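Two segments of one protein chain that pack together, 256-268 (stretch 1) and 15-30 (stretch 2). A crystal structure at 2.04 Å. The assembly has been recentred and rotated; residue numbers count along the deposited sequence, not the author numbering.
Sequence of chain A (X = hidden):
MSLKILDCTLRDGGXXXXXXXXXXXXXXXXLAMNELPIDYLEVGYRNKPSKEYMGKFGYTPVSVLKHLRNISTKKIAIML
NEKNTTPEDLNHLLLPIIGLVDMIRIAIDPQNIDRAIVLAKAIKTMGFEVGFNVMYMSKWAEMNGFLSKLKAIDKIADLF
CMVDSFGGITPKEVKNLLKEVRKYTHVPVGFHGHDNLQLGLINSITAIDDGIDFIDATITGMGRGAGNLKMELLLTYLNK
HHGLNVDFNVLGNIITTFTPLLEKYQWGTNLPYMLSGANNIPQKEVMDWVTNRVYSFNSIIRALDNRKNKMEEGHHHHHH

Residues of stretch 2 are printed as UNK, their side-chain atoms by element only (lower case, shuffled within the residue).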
ATOM      1  N   THR A 256       5.048 -14.400 -11.574  1.00  9.73           N
ATOM      2  CA  THR A 256       5.174 -14.362 -13.029  1.00 11.21           C
ATOM      3  C   THR A 256       4.045 -15.136 -13.703  1.00 10.83           C
ATOM      4  O   THR A 256       3.540 -14.718 -14.739  1.00 11.09           O
ATOM      5  CB  THR A 256       6.527 -14.946 -13.493  1.00 11.12           C
ATOM      6  OG1 THR A 256       7.592 -14.109 -13.027  1.00 11.55           O
ATOM      7  CG2 THR A 256       6.580 -15.029 -15.014  1.00 12.43           C
ATOM      8  N   THR A 257       3.651 -16.260 -13.110  1.00  9.68           N
ATOM      9  CA  THR A 257       2.571 -17.066 -13.660  1.00 10.07           C
ATOM     10  C   THR A 257       1.297 -16.222 -13.799  1.00 10.99           C
ATOM     11  O   THR A 257       0.607 -16.284 -14.818  1.00  9.54           O
ATOM     12  CB  THR A 257       2.262 -18.286 -12.756  1.00  9.37           C
ATOM     13  OG1 THR A 257       3.394 -19.161 -12.721  1.00 10.26           O
ATOM     14  CG2 THR A 257       1.069 -19.067 -13.296  1.00  8.91           C
ATOM     15  N   PHE A 258       1.011 -15.416 -12.777  1.00 10.12           N
ATOM     16  CA  PHE A 258      -0.188 -14.582 -12.752  1.00  8.73           C
ATOM     17  C   PHE A 258      -0.037 -13.203 -13.382  1.00 10.32           C
ATOM     18  O   PHE A 258      -1.000 -12.431 -13.424  1.00 10.79           O
ATOM     19  CB  PHE A 258      -0.668 -14.437 -11.304  1.00 10.35           C
ATOM     20  CG  PHE A 258      -1.378 -15.655 -10.780  1.00 10.78           C
ATOM     21  CD1 PHE A 258      -2.735 -15.846 -11.033  1.00 10.65           C
ATOM     22  CD2 PHE A 258      -0.686 -16.632 -10.071  1.00 11.10           C
ATOM     23  CE1 PHE A 258      -3.395 -16.995 -10.587  1.00 10.86           C
ATOM     24  CE2 PHE A 258      -1.336 -17.788  -9.618  1.00 11.34           C
ATOM     25  CZ  PHE A 258      -2.692 -17.969  -9.878  1.00 10.42           C
ATOM     26  N   THR A 259       1.157 -12.897 -13.889  1.00  9.88           N
ATOM     27  CA  THR A 259       1.413 -11.593 -14.487  1.00  9.26           C
ATOM     28  C   THR A 259       0.655 -11.309 -15.786  1.00 10.14           C
ATOM     29  O   THR A 259       0.247 -10.171 -16.022  1.00 11.86           O
ATOM     30  CB  THR A 259       2.935 -11.372 -14.649  1.00  9.85           C
ATOM     31  OG1 THR A 259       3.509 -11.195 -13.345  1.00  8.87           O
ATOM     32  CG2 THR A 259       3.235 -10.136 -15.494  1.00  8.27           C
ATOM     33  N   PRO A 260       0.469 -12.316 -16.657  1.00  9.10           N
ATOM     34  CA  PRO A 260      -0.279 -12.005 -17.882  1.00  9.23           C
ATOM     35  C   PRO A 260      -1.705 -11.552 -17.550  1.00  8.42           C
ATOM     36  O   PRO A 260      -2.231 -10.625 -18.160  1.00  8.19           O
ATOM     37  CB  PRO A 260      -0.247 -13.327 -18.648  1.00  9.33           C
ATOM     38  CG  PRO A 260       1.113 -13.850 -18.313  1.00 10.41           C
ATOM     39  CD  PRO A 260       1.211 -13.583 -16.812  1.00  9.13           C
ATOM     40  N   LEU A 261      -2.330 -12.205 -16.574  1.00  7.57           N
ATOM     41  CA  LEU A 261      -3.684 -11.833 -16.170  1.00  7.47           C
ATOM     42  C   LEU A 261      -3.713 -10.453 -15.513  1.00  8.87           C
ATOM     43  O   LEU A 261      -4.654  -9.681 -15.711  1.00  9.84           O
ATOM     44  CB  LEU A 261      -4.259 -12.883 -15.222  1.00  8.08           C
ATOM     45  CG  LEU A 261      -4.683 -14.175 -15.923  1.00  8.08           C
ATOM     46  CD1 LEU A 261      -4.933 -15.261 -14.889  1.00  9.96           C
ATOM     47  CD2 LEU A 261      -5.929 -13.914 -16.766  1.00  9.89           C
ATOM     48  N   LEU A 262      -2.680 -10.143 -14.735  1.00  8.97           N
ATOM     49  CA  LEU A 262      -2.585  -8.845 -14.080  1.00  8.88           C
ATOM     50  C   LEU A 262      -2.446  -7.714 -15.104  1.00  9.31           C
ATOM     51  O   LEU A 262      -3.038  -6.645 -14.955  1.00 10.00           O
ATOM     52  CB  LEU A 262      -1.384  -8.822 -13.131  1.00  9.42           C
ATOM     53  CG  LEU A 262      -0.997  -7.443 -12.585  1.00 11.46           C
ATOM     54  CD1 LEU A 262      -2.159  -6.862 -11.796  1.00 10.99           C
ATOM     55  CD2 LEU A 262       0.252  -7.559 -11.708  1.00  9.63           C
ATOM     56  N   GLU A 263      -1.659  -7.941 -16.147  1.00  9.38           N
ATOM     57  CA  GLU A 263      -1.472  -6.905 -17.154  1.00 10.54           C
ATOM     58  C   GLU A 263      -2.755  -6.700 -17.948  1.00 10.59           C
ATOM     59  O   GLU A 263      -3.021  -5.609 -18.442  1.00 10.52           O
ATOM     60  CB  GLU A 263      -0.303  -7.274 -18.069  1.00 12.05           C
ATOM     61  CG  GLU A 263       0.974  -7.538 -17.274  1.00 15.58           C
ATOM     62  CD  GLU A 263       2.168  -7.867 -18.143  1.00 18.23           C
ATOM     63  OE1 GLU A 263       1.998  -8.596 -19.142  1.00 17.92           O
ATOM     64  OE2 GLU A 263       3.285  -7.411 -17.812  1.00 19.25           O
ATOM     65  N   LYS A 264      -3.567  -7.746 -18.044  1.00 11.30           N
ATOM     66  CA  LYS A 264      -4.826  -7.653 -18.761  1.00 11.66           C
ATOM     67  C   LYS A 264      -5.943  -7.028 -17.919  1.00 11.38           C
ATOM     68  O   LYS A 264      -6.627  -6.112 -18.371  1.00 11.71           O
ATOM     69  CB  LYS A 264      -5.285  -9.037 -19.225  1.00 11.36           C
ATOM     70  CG  LYS A 264      -6.644  -9.001 -19.903  1.00 13.21           C
ATOM     71  CD  LYS A 264      -7.099 -10.367 -20.346  1.00 13.22           C
ATOM     72  CE  LYS A 264      -8.333 -10.248 -21.225  1.00 14.55           C
ATOM     73  NZ  LYS A 264      -8.052  -9.435 -22.442  1.00 11.27           N
ATOM     74  N   TYR A 265      -6.114  -7.517 -16.692  1.00 11.03           N
ATOM     75  CA  TYR A 265      -7.185  -7.043 -15.816  1.00 12.24           C
ATOM     76  C   TYR A 265      -6.819  -5.932 -14.841  1.00 12.03           C
ATOM     77  O   TYR A 265      -7.690  -5.202 -14.364  1.00 12.40           O
ATOM     78  CB  TYR A 265      -7.779  -8.235 -15.069  1.00 11.81           C
ATOM     79  CG  TYR A 265      -8.459  -9.204 -16.004  1.00 12.44           C
ATOM     80  CD1 TYR A 265      -9.584  -8.817 -16.734  1.00 13.71           C
ATOM     81  CD2 TYR A 265      -7.964 -10.495 -16.193  1.00 12.88           C
ATOM     82  CE1 TYR A 265     -10.198  -9.688 -17.632  1.00 13.49           C
ATOM     83  CE2 TYR A 265      -8.574 -11.377 -17.093  1.00 11.02           C
ATOM     84  CZ  TYR A 265      -9.689 -10.961 -17.808  1.00 12.16           C
ATOM     85  OH  TYR A 265     -10.292 -11.804 -18.710  1.00 14.99           O
ATOM     86  N   GLN A 266      -5.532  -5.819 -14.545  1.00 12.18           N
ATOM     87  CA  GLN A 266      -5.018  -4.784 -13.661  1.00 13.17           C
ATOM     88  C   GLN A 266      -5.802  -4.470 -12.391  1.00 13.03           C
ATOM     89  O   GLN A 266      -6.294  -3.346 -12.222  1.00 13.12           O
ATOM     90  CB  GLN A 266      -4.845  -3.490 -14.449  1.00 16.00           C
ATOM     91  CG  GLN A 266      -3.978  -3.629 -15.675  1.00 21.82           C
ATOM     92  CD  GLN A 266      -3.549  -2.287 -16.200  1.00 26.78           C
ATOM     93  OE1 GLN A 266      -2.695  -1.620 -15.609  1.00 29.40           O
ATOM     94  NE2 GLN A 266      -4.158  -1.863 -17.303  1.00 27.77           N
ATOM     95  N   TRP A 267      -5.923  -5.441 -11.494  1.00 11.45           N
ATOM     96  CA  TRP A 267      -6.615  -5.182 -10.236  1.00 10.84           C
ATOM     97  C   TRP A 267      -5.683  -4.278  -9.435  1.00 11.15           C
ATOM     98  O   TRP A 267      -4.489  -4.216  -9.713  1.00 13.97           O
ATOM     99  CB  TRP A 267      -6.882  -6.489  -9.489  1.00  8.71           C
ATOM    100  CG  TRP A 267      -5.734  -7.443  -9.543  1.00  8.46           C
ATOM    101  CD1 TRP A 267      -4.666  -7.490  -8.698  1.00  8.92           C
ATOM    102  CD2 TRP A 267      -5.536  -8.489 -10.504  1.00  7.39           C
ATOM    103  NE1 TRP A 267      -3.814  -8.507  -9.067  1.00  7.63           N
ATOM    104  CE2 TRP A 267      -4.324  -9.134 -10.173  1.00  7.92           C
ATOM    105  CE3 TRP A 267      -6.265  -8.943 -11.613  1.00  9.37           C
ATOM    106  CZ2 TRP A 267      -3.822 -10.211 -10.908  1.00  6.14           C
ATOM    107  CZ3 TRP A 267      -5.760 -10.022 -12.350  1.00  8.47           C
ATOM    108  CH2 TRP A 267      -4.551 -10.639 -11.991  1.00  8.48           C
ATOM    109  N   GLY A 268      -6.224  -3.574  -8.451  1.00 11.17           N
ATOM    110  CA  GLY A 268      -5.411  -2.672  -7.659  1.00 11.84           C
ATOM    111  C   GLY A 268      -6.254  -1.446  -7.384  1.00 11.65           C
ATOM    112  O   GLY A 268      -7.222  -1.188  -8.103  1.00 11.20           O
ATOM    113  N   UNK A  15     -13.096 -13.887 -10.365  1.00 15.54           N
ATOM    114  CA  UNK A  15     -14.036 -12.871 -10.820  1.00 17.53           C
ATOM    115  C   UNK A  15     -13.773 -12.434 -12.266  1.00 18.14           C
ATOM    116  O   UNK A  15     -14.679 -12.421 -13.103  1.00 19.46           O
ATOM    117  c   UNK A  15     -16.940  -9.326 -10.022  1.00 27.59           C
ATOM    118  c   UNK A  15     -16.461  -8.304 -10.825  1.00 28.68           C
ATOM    119  c   UNK A  15     -13.925 -11.658  -9.894  1.00 20.55           C
ATOM    120  c   UNK A  15     -16.121 -10.416  -9.735  1.00 26.38           C
ATOM    121  o   UNK A  15     -17.264  -7.222 -11.101  1.00 32.09           O
ATOM    122  c   UNK A  15     -14.366  -9.451 -11.049  1.00 25.30           C
ATOM    123  c   UNK A  15     -14.823 -10.493 -10.240  1.00 24.08           C
ATOM    124  c   UNK A  15     -15.178  -8.357 -11.345  1.00 27.22           C
ATOM    125  N   UNK A  16     -12.522 -12.093 -12.551  1.00 16.03           N
ATOM    126  CA  UNK A  16     -12.119 -11.612 -13.870  1.00 15.02           C
ATOM    127  C   UNK A  16     -12.176 -12.608 -15.027  1.00 13.68           C
ATOM    128  O   UNK A  16     -12.349 -12.211 -16.177  1.00 13.49           O
ATOM    129  c   UNK A  16      -9.892 -10.090 -11.588  1.00 11.70           C
ATOM    130  c   UNK A  16      -9.732  -9.037 -10.691  1.00 13.51           C
ATOM    131  c   UNK A  16     -11.067  -8.641 -13.088  1.00 11.84           C
ATOM    132  o   UNK A  16     -10.073  -6.739 -10.127  1.00 14.78           O
ATOM    133  c   UNK A  16     -10.702 -11.049 -13.779  1.00 13.48           C
ATOM    134  c   UNK A  16     -10.913  -7.582 -12.202  1.00 12.67           C
ATOM    135  c   UNK A  16     -10.243  -7.785 -11.005  1.00 13.18           C
ATOM    136  c   UNK A  16     -10.556  -9.908 -12.796  1.00 12.11           C
ATOM    137  N   UNK A  17     -12.033 -13.895 -14.728  1.00 11.47           N
ATOM    138  CA  UNK A  17     -12.022 -14.921 -15.769  1.00 10.28           C
ATOM    139  C   UNK A  17     -13.191 -15.900 -15.720  1.00 10.33           C
ATOM    140  O   UNK A  17     -13.124 -16.975 -16.317  1.00  8.58           O
ATOM    141  o   UNK A  17     -10.733 -16.458 -14.429  1.00  8.22           O
ATOM    142  c   UNK A  17      -9.515 -14.816 -15.709  1.00  8.11           C
ATOM    143  c   UNK A  17     -10.732 -15.739 -15.669  1.00 10.45           C
ATOM    144  N   UNK A  18     -14.260 -15.524 -15.024  1.00 11.01           N
ATOM    145  CA  UNK A  18     -15.424 -16.390 -14.863  1.00 11.21           C
ATOM    146  C   UNK A  18     -14.992 -17.616 -14.081  1.00 12.16           C
ATOM    147  O   UNK A  18     -15.587 -18.685 -14.223  1.00 12.87           O
ATOM    148  c   UNK A  18     -15.977 -16.849 -16.213  1.00 12.10           C
ATOM    149  c   UNK A  18     -16.437 -15.703 -17.075  1.00 11.99           C
ATOM    150  o   UNK A  18     -17.092 -14.778 -16.596  1.00 11.95           O
ATOM    151  n   UNK A  18     -16.111 -15.766 -18.363  1.00 13.30           N
ATOM    152  N   UNK A  19     -13.950 -17.458 -13.266  1.00 11.21           N
ATOM    153  CA  UNK A  19     -13.426 -18.555 -12.464  1.00 12.23           C
ATOM    154  C   UNK A  19     -12.863 -19.688 -13.319  1.00 13.28           C
ATOM    155  O   UNK A  19     -12.804 -20.841 -12.895  1.00 11.93           O
ATOM    156  c   UNK A  19     -17.272 -15.381 -10.739  1.00 18.11           C
ATOM    157  c   UNK A  19     -15.601 -17.046 -10.271  1.00 15.88           C
ATOM    158  c   UNK A  19     -16.062 -15.254  -8.641  1.00 17.07           C
ATOM    159  n   UNK A  19     -14.372 -17.100  -8.392  1.00 13.88           N
ATOM    160  c   UNK A  19     -13.990 -18.160  -9.178  1.00 14.14           C
ATOM    161  c   UNK A  19     -15.359 -16.400  -9.038  1.00 16.17           C
ATOM    162  c   UNK A  19     -14.708 -18.166 -10.344  1.00 13.75           C
ATOM    163  c   UNK A  19     -16.574 -16.520 -11.132  1.00 17.22           C
ATOM    164  c   UNK A  19     -17.010 -14.760  -9.505  1.00 18.28           C
ATOM    165  c   UNK A  19     -14.509 -19.080 -11.513  1.00 13.33           C
ATOM    166  N   UNK A  20     -12.459 -19.353 -14.539  1.00 13.01           N
ATOM    167  CA  UNK A  20     -11.856 -20.345 -15.412  1.00 11.53           C
ATOM    168  C   UNK A  20     -10.357 -20.140 -15.343  1.00 11.42           C
ATOM    169  O   UNK A  20      -9.866 -19.019 -15.446  1.00 11.72           O
ATOM    170  c   UNK A  20     -12.331 -20.194 -16.859  1.00 12.35           C
ATOM    171  c   UNK A  20     -13.693 -20.825 -17.094  1.00 12.48           C
ATOM    172  o   UNK A  20     -14.572 -20.141 -17.672  1.00 10.52           O
ATOM    173  o   UNK A  20     -13.875 -22.005 -16.706  1.00  9.39           O
ATOM    174  N   UNK A  21      -9.642 -21.235 -15.132  1.00 11.30           N
ATOM    175  CA  UNK A  21      -8.194 -21.222 -15.056  1.00 11.73           C
ATOM    176  C   UNK A  21      -7.752 -22.521 -15.698  1.00 11.68           C
ATOM    177  O   UNK A  21      -8.212 -23.595 -15.311  1.00 10.74           O
ATOM    178  c   UNK A  21      -7.960 -19.859 -12.918  1.00 12.66           C
ATOM    179  c   UNK A  21      -9.127 -18.534 -11.261  1.00 12.58           C
ATOM    180  c   UNK A  21      -7.722 -21.179 -13.600  1.00 13.31           C
ATOM    181  c   UNK A  21      -8.397 -17.407 -11.634  1.00 14.20           C
ATOM    182  c   UNK A  21      -8.905 -19.749 -11.903  1.00 11.93           C
ATOM    183  c   UNK A  21      -7.452 -17.503 -12.646  1.00 12.47           C
ATOM    184  c   UNK A  21      -7.237 -18.728 -13.285  1.00 13.90           C
ATOM    185  N   UNK A  22      -6.881 -22.416 -16.692  1.00 11.95           N
ATOM    186  CA  UNK A  22      -6.371 -23.584 -17.396  1.00 12.53           C
ATOM    187  C   UNK A  22      -5.437 -24.372 -16.472  1.00 12.98           C
ATOM    188  O   UNK A  22      -4.824 -23.799 -15.566  1.00 13.36           O
ATOM    189  n   UNK A  22      -7.847 -22.901 -19.687  1.00 17.90           N
ATOM    190  c   UNK A  22      -6.605 -22.429 -19.640  1.00 17.89           C
ATOM    191  o   UNK A  22      -6.224 -21.490 -20.350  1.00 19.78           O
ATOM    192  c   UNK A  22      -5.656 -23.121 -18.664  1.00 14.40           C
ATOM    193  N   UNK A  23      -5.344 -25.680 -16.699  1.00 13.33           N
ATOM    194  CA  UNK A  23      -4.528 -26.575 -15.877  1.00 15.22           C
ATOM    195  C   UNK A  23      -3.078 -26.143 -15.686  1.00 16.21           C
ATOM    196  O   UNK A  23      -2.469 -26.439 -14.658  1.00 16.21           O
ATOM    197  c   UNK A  23      -4.554 -27.998 -16.450  1.00 15.33           C
ATOM    198  o   UNK A  23      -3.728 -28.097 -17.599  1.00 20.14           O
ATOM    199  N   UNK A  24      -2.510 -25.457 -16.670  1.00 16.94           N
ATOM    200  CA  UNK A  24      -1.128 -25.021 -16.532  1.00 18.58           C
ATOM    201  C   UNK A  24      -0.985 -24.005 -15.399  1.00 17.29           C
ATOM    202  O   UNK A  24      -0.045 -24.078 -14.603  1.00 15.89           O
ATOM    203  c   UNK A  24      -0.616 -24.444 -17.853  1.00 21.20           C
ATOM    204  c   UNK A  24      -0.469 -27.636 -20.102  1.00 33.50           C
ATOM    205  n   UNK A  24      -1.304 -28.873 -20.251  1.00 34.87           N
ATOM    206  c   UNK A  24      -0.028 -25.499 -18.801  1.00 26.24           C
ATOM    207  c   UNK A  24      -0.958 -26.709 -18.983  1.00 31.19           C
ATOM    208  N   UNK A  25      -1.922 -23.067 -15.307  1.00 15.46           N
ATOM    209  CA  UNK A  25      -1.851 -22.078 -14.243  1.00 15.10           C
ATOM    210  C   UNK A  25      -2.213 -22.750 -12.917  1.00 13.27           C
ATOM    211  O   UNK A  25      -1.558 -22.536 -11.900  1.00 13.85           O
ATOM    212  c   UNK A  25      -2.814 -20.893 -14.491  1.00 15.22           C
ATOM    213  c   UNK A  25      -2.823 -19.976 -13.285  1.00 16.58           C
ATOM    214  c   UNK A  25      -2.650 -20.805 -17.066  1.00 24.31           C
ATOM    215  c   UNK A  25      -2.378 -20.101 -15.729  1.00 19.30           C
ATOM    216  N   UNK A  26      -3.254 -23.576 -12.942  1.00 12.21           N
ATOM    217  CA  UNK A  26      -3.705 -24.266 -11.746  1.00 11.16           C
ATOM    218  C   UNK A  26      -2.614 -25.148 -11.143  1.00 12.49           C
ATOM    219  O   UNK A  26      -2.401 -25.115  -9.933  1.00 11.51           O
ATOM    220  c   UNK A  26      -5.373 -25.901 -10.801  1.00 10.56           C
ATOM    221  c   UNK A  26      -4.970 -25.108 -12.037  1.00 10.43           C
ATOM    222  c   UNK A  26      -6.106 -24.189 -12.455  1.00  9.48           C
ATOM    223  N   UNK A  27      -1.921 -25.925 -11.976  1.00 10.83           N
ATOM    224  CA  UNK A  27      -0.848 -26.784 -11.480  1.00  9.73           C
ATOM    225  C   UNK A  27       0.336 -25.983 -10.953  1.00  9.55           C
ATOM    226  O   UNK A  27       0.910 -26.327  -9.919  1.00  9.94           O
ATOM    227  o   UNK A  27      -1.183 -29.596 -13.823  1.00 14.84           O
ATOM    228  c   UNK A  27      -1.322 -28.894 -12.801  1.00 12.79           C
ATOM    229  o   UNK A  27      -2.210 -29.104 -11.954  1.00 12.01           O
ATOM    230  c   UNK A  27      -0.362 -27.744 -12.568  1.00 11.40           C
ATOM    231  N   UNK A  28       0.721 -24.936 -11.677  1.00  7.35           N
ATOM    232  CA  UNK A  28       1.826 -24.093 -11.242  1.00  7.71           C
ATOM    233  C   UNK A  28       1.472 -23.511  -9.866  1.00  7.20           C
ATOM    234  O   UNK A  28       2.295 -23.510  -8.945  1.00  5.96           O
ATOM    235  c   UNK A  28       2.056 -22.971 -12.250  1.00  7.02           C
ATOM    236  N   UNK A  29       0.239 -23.024  -9.735  1.00  7.17           N
ATOM    237  CA  UNK A  29      -0.236 -22.456  -8.471  1.00  9.24           C
ATOM    238  C   UNK A  29      -0.153 -23.486  -7.341  1.00  8.38           C
ATOM    239  O   UNK A  29       0.521 -23.259  -6.341  1.00 10.26           O
ATOM    240  o   UNK A  29      -4.133 -20.585  -3.647  1.00  8.49           O
ATOM    241  c   UNK A  29      -3.537 -20.915  -4.839  1.00 10.43           C
ATOM    242  c   UNK A  29      -1.685 -21.961  -8.609  1.00  8.06           C
ATOM    243  c   UNK A  29      -3.904 -22.084  -5.490  1.00  9.70           C
ATOM    244  c   UNK A  29      -3.307 -22.412  -6.708  1.00  8.45           C
ATOM    245  c   UNK A  29      -2.578 -20.073  -5.397  1.00 10.27           C
ATOM    246  c   UNK A  29      -1.990 -20.411  -6.616  1.00  8.77           C
ATOM    247  c   UNK A  29      -2.342 -21.583  -7.289  1.00 10.18           C
ATOM    248  N   UNK A  30      -0.829 -24.621  -7.505  1.00  8.77           N
ATOM    249  CA  UNK A  30      -0.825 -25.662  -6.476  1.00  7.87           C
ATOM    250  C   UNK A  30       0.584 -26.087  -6.062  1.00  8.50           C
ATOM    251  O   UNK A  30       0.867 -26.235  -4.872  1.00  7.86           O
ATOM    252  c   UNK A  30      -1.612 -26.911  -6.940  1.00  9.21           C
ATOM    253  c   UNK A  30      -3.090 -26.559  -7.156  1.00 10.26           C
ATOM    254  c   UNK A  30      -1.478 -28.026  -5.910  1.00  8.72           C
ATOM    255  c   UNK A  30      -3.863 -26.242  -5.872  1.00 12.68           C
TER

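Position 15 carries one carbon and then a six-carbon ring bearing an oxygen; its side chain makes no contact with stretch 1. The phenol makes it Tyr15. Position 16 has the same eight atoms, but here the ring packs closely. Its CB lies 3.7 Å from the centroid of the Tyr265 ring, 12° off the normal and so over the face, and its ring oxygen comes 3.3 Å from Trp267 CB. This is Tyr16. Its CA-to-CB bond points toward stretch 1, and stretch 1 covers more of its surface (109 Å²) than of any other residue of stretch 2.

Position 17 has three side-chain atoms, one carbon carrying an oxygen and a carbon. The terminal carbon is 3.8 Å from Leu261 CD2 and likewise 3.8 Å from Tyr265 CE2, while the oxygen is 2.9 Å from the backbone O of position 20. One methyl and one hydroxyl on a branched CB identify Thr17, whose OG1 donates that hydrogen bond.

Position 18 has two carbons, the second holding one oxygen and one nitrogen: an amide, Asn18, without contact. At position 19, fused five- and six-membered rings of eight carbons and one nitrogen follow a single carbon; the indole is Trp19, out of reach. Position 20 ends in a carbon with two oxygens. Two carbons in all make it Asp20, whose N bonds to Thr17 O at 3.0 Å and closes a type I' turn.

Position 21 is a carbon and a bare six-carbon ring, with a ring carbon 4.1 Å from Leu261 CD1, which sits at the ring edge, near its plane; hence Phe21. Position 22 repeats the short amide pattern and is Asn22, at the N-cap position, though its side chain makes no capping bond. Position 23, one carbon and one oxygen, is Ser23, and position 24, four carbons in a row ending in nitrogen, is Lys24; neither touches stretch 1.

Position 25 has four carbons, forked at the first, with one arm two carbons long; the one-carbon arm is 4.0 Å from both Thr257 CG2 and Phe258 CZ. This is Ile25. Position 26, one carbon carrying two, is Val26, directed away. Position 27, a two-carbon carboxylate, is Asp27, out of reach. Position 28 has CB alone, 4.1 Å from Thr257 OG1, and is Ala28. Position 29 has one carbon and a six-carbon ring bearing an oxygen, with a ring carbon 4.0 Å from Phe258 CE2: another phenol, Tyr29. Position 30 shows the forked four-carbon pattern again, Ile30, without contact.

The contact buries 540 Å² in total and works by shape and apolar packing, with no clear hydrogen bond across it. The helix axes approach to 10.5 Å at 132°, and Thr257 and Phe258 meet the helix of stretch 2, while Leu261 meets the loop before it. Farther along, Tyr265 and Tyr16 each place CB over the other's ring; those rings are near parallel (24°) but slid apart, with centroids 5.3 Å apart. Trp267 extends this aromatic cluster, its CE3 3.6 Å from Tyr16 CE2.

Stretch 2 (15-30) YYTNWDFNSKIVDAYI
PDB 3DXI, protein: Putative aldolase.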